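Local coordinates for uncharacterized protein YobA (Bacillus subtilis subsp. subtilis str. 168, PDB 4QY7) that is of unknown function, probably carries a signal sequence in its natural form and folds as an OB-fold domain of the DUF3221 family, at residues R20-T25 with Q41-F46. Residues are numbered along the deposited sequence; the frame is centred on the assembly and turned at random.
Sequences RAILIT and QLMNKF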
loop_
_atom_site.group_PDB
_atom_site.type_symbol
_atom_site.label_atom_id
_atom_site.label_comp_id
_atom_site.label_asym_id
_atom_site.label_seq_id
_atom_site.Cartn_x
_atom_site.Cartn_y
_atom_site.Cartn_z
ATOM N N ARG A 20 6.353 6.295 3.118
ATOM C CA ARG A 20 5.602 5.393 2.250
ATOM C C ARG A 20 5.350 4.060 2.902
ATOM O O ARG A 20 6.069 3.669 3.823
ATOM C CB ARG A 20 6.403 5.163 0.950
ATOM C CG ARG A 20 7.739 4.416 1.140
ATOM C CD ARG A 20 7.626 2.916 0.862
ATOM N NE ARG A 20 8.870 2.185 1.123
ATOM C CZ ARG A 20 9.263 1.662 2.287
ATOM N NH1 ARG A 20 8.510 1.793 3.378
ATOM N NH2 ARG A 20 10.416 1.012 2.372
ATOM N N ALA A 21 4.404 3.324 2.348
ATOM C CA ALA A 21 4.176 1.950 2.756
ATOM C C ALA A 21 4.161 1.098 1.503
ATOM O O ALA A 21 3.755 1.570 0.440
ATOM C CB ALA A 21 2.887 1.792 3.557
ATOM N N ILE A 22 4.631 -0.138 1.600
ATOM C CA ILE A 22 4.588 -1.094 0.500
ATOM C C ILE A 22 3.488 -2.065 0.815
ATOM O O ILE A 22 3.516 -2.673 1.895
ATOM C CB ILE A 22 5.935 -1.825 0.325
ATOM C CG1 ILE A 22 7.045 -0.762 0.079
ATOM C CG2 ILE A 22 5.847 -2.908 -0.807
ATOM C CD1 ILE A 22 8.246 -1.168 -0.685
ATOM N N LEU A 23 2.509 -2.183 -0.093
ATOM C CA LEU A 23 1.382 -3.088 0.086
ATOM C C LEU A 23 1.463 -4.252 -0.854
ATOM O O LEU A 23 1.762 -4.063 -2.035
ATOM C CB LEU A 23 0.056 -2.377 -0.191
ATOM C CG LEU A 23 -0.177 -1.052 0.468
ATOM C CD1 LEU A 23 -1.598 -0.566 0.176
ATOM C CD2 LEU A 23 0.074 -1.125 1.959
ATOM N N ILE A 24 1.114 -5.443 -0.359
ATOM C CA ILE A 24 0.992 -6.639 -1.195
ATOM C C ILE A 24 -0.477 -6.802 -1.495
ATOM O O ILE A 24 -1.293 -6.785 -0.576
ATOM C CB ILE A 24 1.587 -7.869 -0.484
ATOM C CG1 ILE A 24 3.100 -7.677 -0.309
ATOM C CG2 ILE A 24 1.229 -9.167 -1.247
ATOM C CD1 ILE A 24 3.887 -7.281 -1.523
ATOM N N THR A 25 -0.817 -7.019 -2.756
ATOM C CA THR A 25 -2.220 -7.117 -3.212
ATOM C C THR A 25 -2.596 -8.473 -3.792
ATOM O O THR A 25 -3.518 -8.548 -4.603
ATOM C CB THR A 25 -2.457 -6.044 -4.250
ATOM O OG1 THR A 25 -1.602 -6.322 -5.371
ATOM C CG2 THR A 25 -2.179 -4.666 -3.697
ATOM N N GLN A 41 13.631 -8.409 -2.543
ATOM C CA GLN A 41 13.065 -9.757 -2.566
ATOM C C GLN A 41 11.558 -9.719 -2.709
ATOM O O GLN A 41 10.990 -10.595 -3.379
ATOM C CB GLN A 41 13.431 -10.506 -1.295
ATOM C CG GLN A 41 14.887 -10.974 -1.276
ATOM C CD GLN A 41 15.259 -11.584 0.047
ATOM O OE1 GLN A 41 15.000 -11.012 1.116
ATOM N NE2 GLN A 41 15.882 -12.764 0.018
ATOM N N LEU A 42 10.896 -8.742 -2.040
ATOM C CA LEU A 42 9.447 -8.575 -2.191
ATOM C C LEU A 42 9.114 -8.210 -3.618
ATOM O O LEU A 42 8.134 -8.742 -4.143
ATOM C CB LEU A 42 8.894 -7.467 -1.279
ATOM C CG LEU A 42 8.864 -7.770 0.201
ATOM C CD1 LEU A 42 8.681 -6.508 0.976
ATOM C CD2 LEU A 42 7.753 -8.780 0.560
HETATM N N MSE A 43 9.936 -7.300 -4.244
HETATM C CA MSE A 43 9.715 -6.885 -5.639
HETATM C C MSE A 43 9.739 -8.103 -6.564
HETATM O O MSE A 43 8.927 -8.184 -7.490
HETATM C CB MSE A 43 10.756 -5.840 -6.091
HETATM C CG MSE A 43 10.669 -4.514 -5.335
HETATM SE SE MSE A 43 9.079 -3.521 -5.719
HETATM C CE MSE A 43 8.823 -2.630 -4.066
ATOM N N ASN A 44 10.631 -9.065 -6.295
ATOM C CA ASN A 44 10.734 -10.293 -7.098
ATOM C C ASN A 44 9.566 -11.252 -6.829
ATOM O O ASN A 44 8.890 -11.676 -7.766
ATOM C CB ASN A 44 12.049 -10.997 -6.796
ATOM C CG ASN A 44 12.249 -12.247 -7.603
ATOM O OD1 ASN A 44 12.293 -12.194 -8.835
ATOM N ND2 ASN A 44 12.337 -13.400 -6.933
ATOM N N LYS A 45 9.306 -11.572 -5.561
ATOM C CA LYS A 45 8.261 -12.528 -5.205
ATOM C C LYS A 45 6.842 -12.060 -5.547
ATOM O O LYS A 45 6.038 -12.871 -5.996
ATOM C CB LYS A 45 8.337 -12.818 -3.699
ATOM C CG LYS A 45 7.319 -13.828 -3.212
ATOM C CD LYS A 45 7.691 -14.427 -1.871
ATOM C CE LYS A 45 6.637 -15.425 -1.451
ATOM N NZ LYS A 45 7.026 -16.165 -0.229
ATOM N N PHE A 46 6.522 -10.787 -5.307
ATOM C CA PHE A 46 5.154 -10.293 -5.521
ATOM C C PHE A 46 5.040 -9.385 -6.746
ATOM O O PHE A 46 4.212 -8.487 -6.749
ATOM C CB PHE A 46 4.677 -9.542 -4.254
ATOM C CG PHE A 46 4.538 -10.473 -3.075
ATOM C CD1 PHE A 46 3.494 -11.382 -3.007
ATOM C CD2 PHE A 46 5.457 -10.445 -2.037
ATOM C CE1 PHE A 46 3.386 -12.269 -1.930
ATOM C CE2 PHE A 46 5.345 -11.330 -0.958
ATOM C CZ PHE A 46 4.292 -12.208 -0.896
#
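With CG1 set beside its own backbone N (chi1 -65°) and the chain bent again at chi2 (-50°), Ile24 presents both of its branches to the ring of Phe46. CG2 lies over one ring face, 3.9 Å from the centroid and displaced toward the CD1-CE1 rim, an approach that qualifies as a CH-pi contact. The other branch covers the same face at the root of the ring, where Ile24 CD1 is 3.6 Å from Phe46 CD2 and about as near to CG and CB. The two side chains cross at roughly a right angle. On the opposite face of the ring sits CG of Lys45, whose ammonium group runs on to a salt bridge with Asp34.

Two residues earlier on the same side of strand 20-24, Ile22 makes a slimmer contact: its CD1 meets CE of Met43, present as selenomethionine, at 3.7 Å. The Met43 side chain sets out away from the strand, but bends at chi2 and chi3 bring the methyl back; two conformers were modelled, and this describes one of them. Leu15 and Ile50, from the strands flanking 20-24, also touch Ile22.

Alternate side chains of strand 20-24 thus form part of the apolar surface of an OB-fold sheet under the short helix 39-45, with Leu15 of strand 7-16 touching Leu42. Phe46, the first residue beyond the helical turns, is tied to them by its N bonding to Leu42 O (2.9 Å). An alanine at Ile24, lacking both branches, is likely to leave that face of the Phe46 ring without its cover and the ring freer to turn. Being wholly apolar across the interface, the contact is likely to rest on apolar burial, partial on the helix side, and on van der Waals fit, with the CH-pi contact as its one directional element.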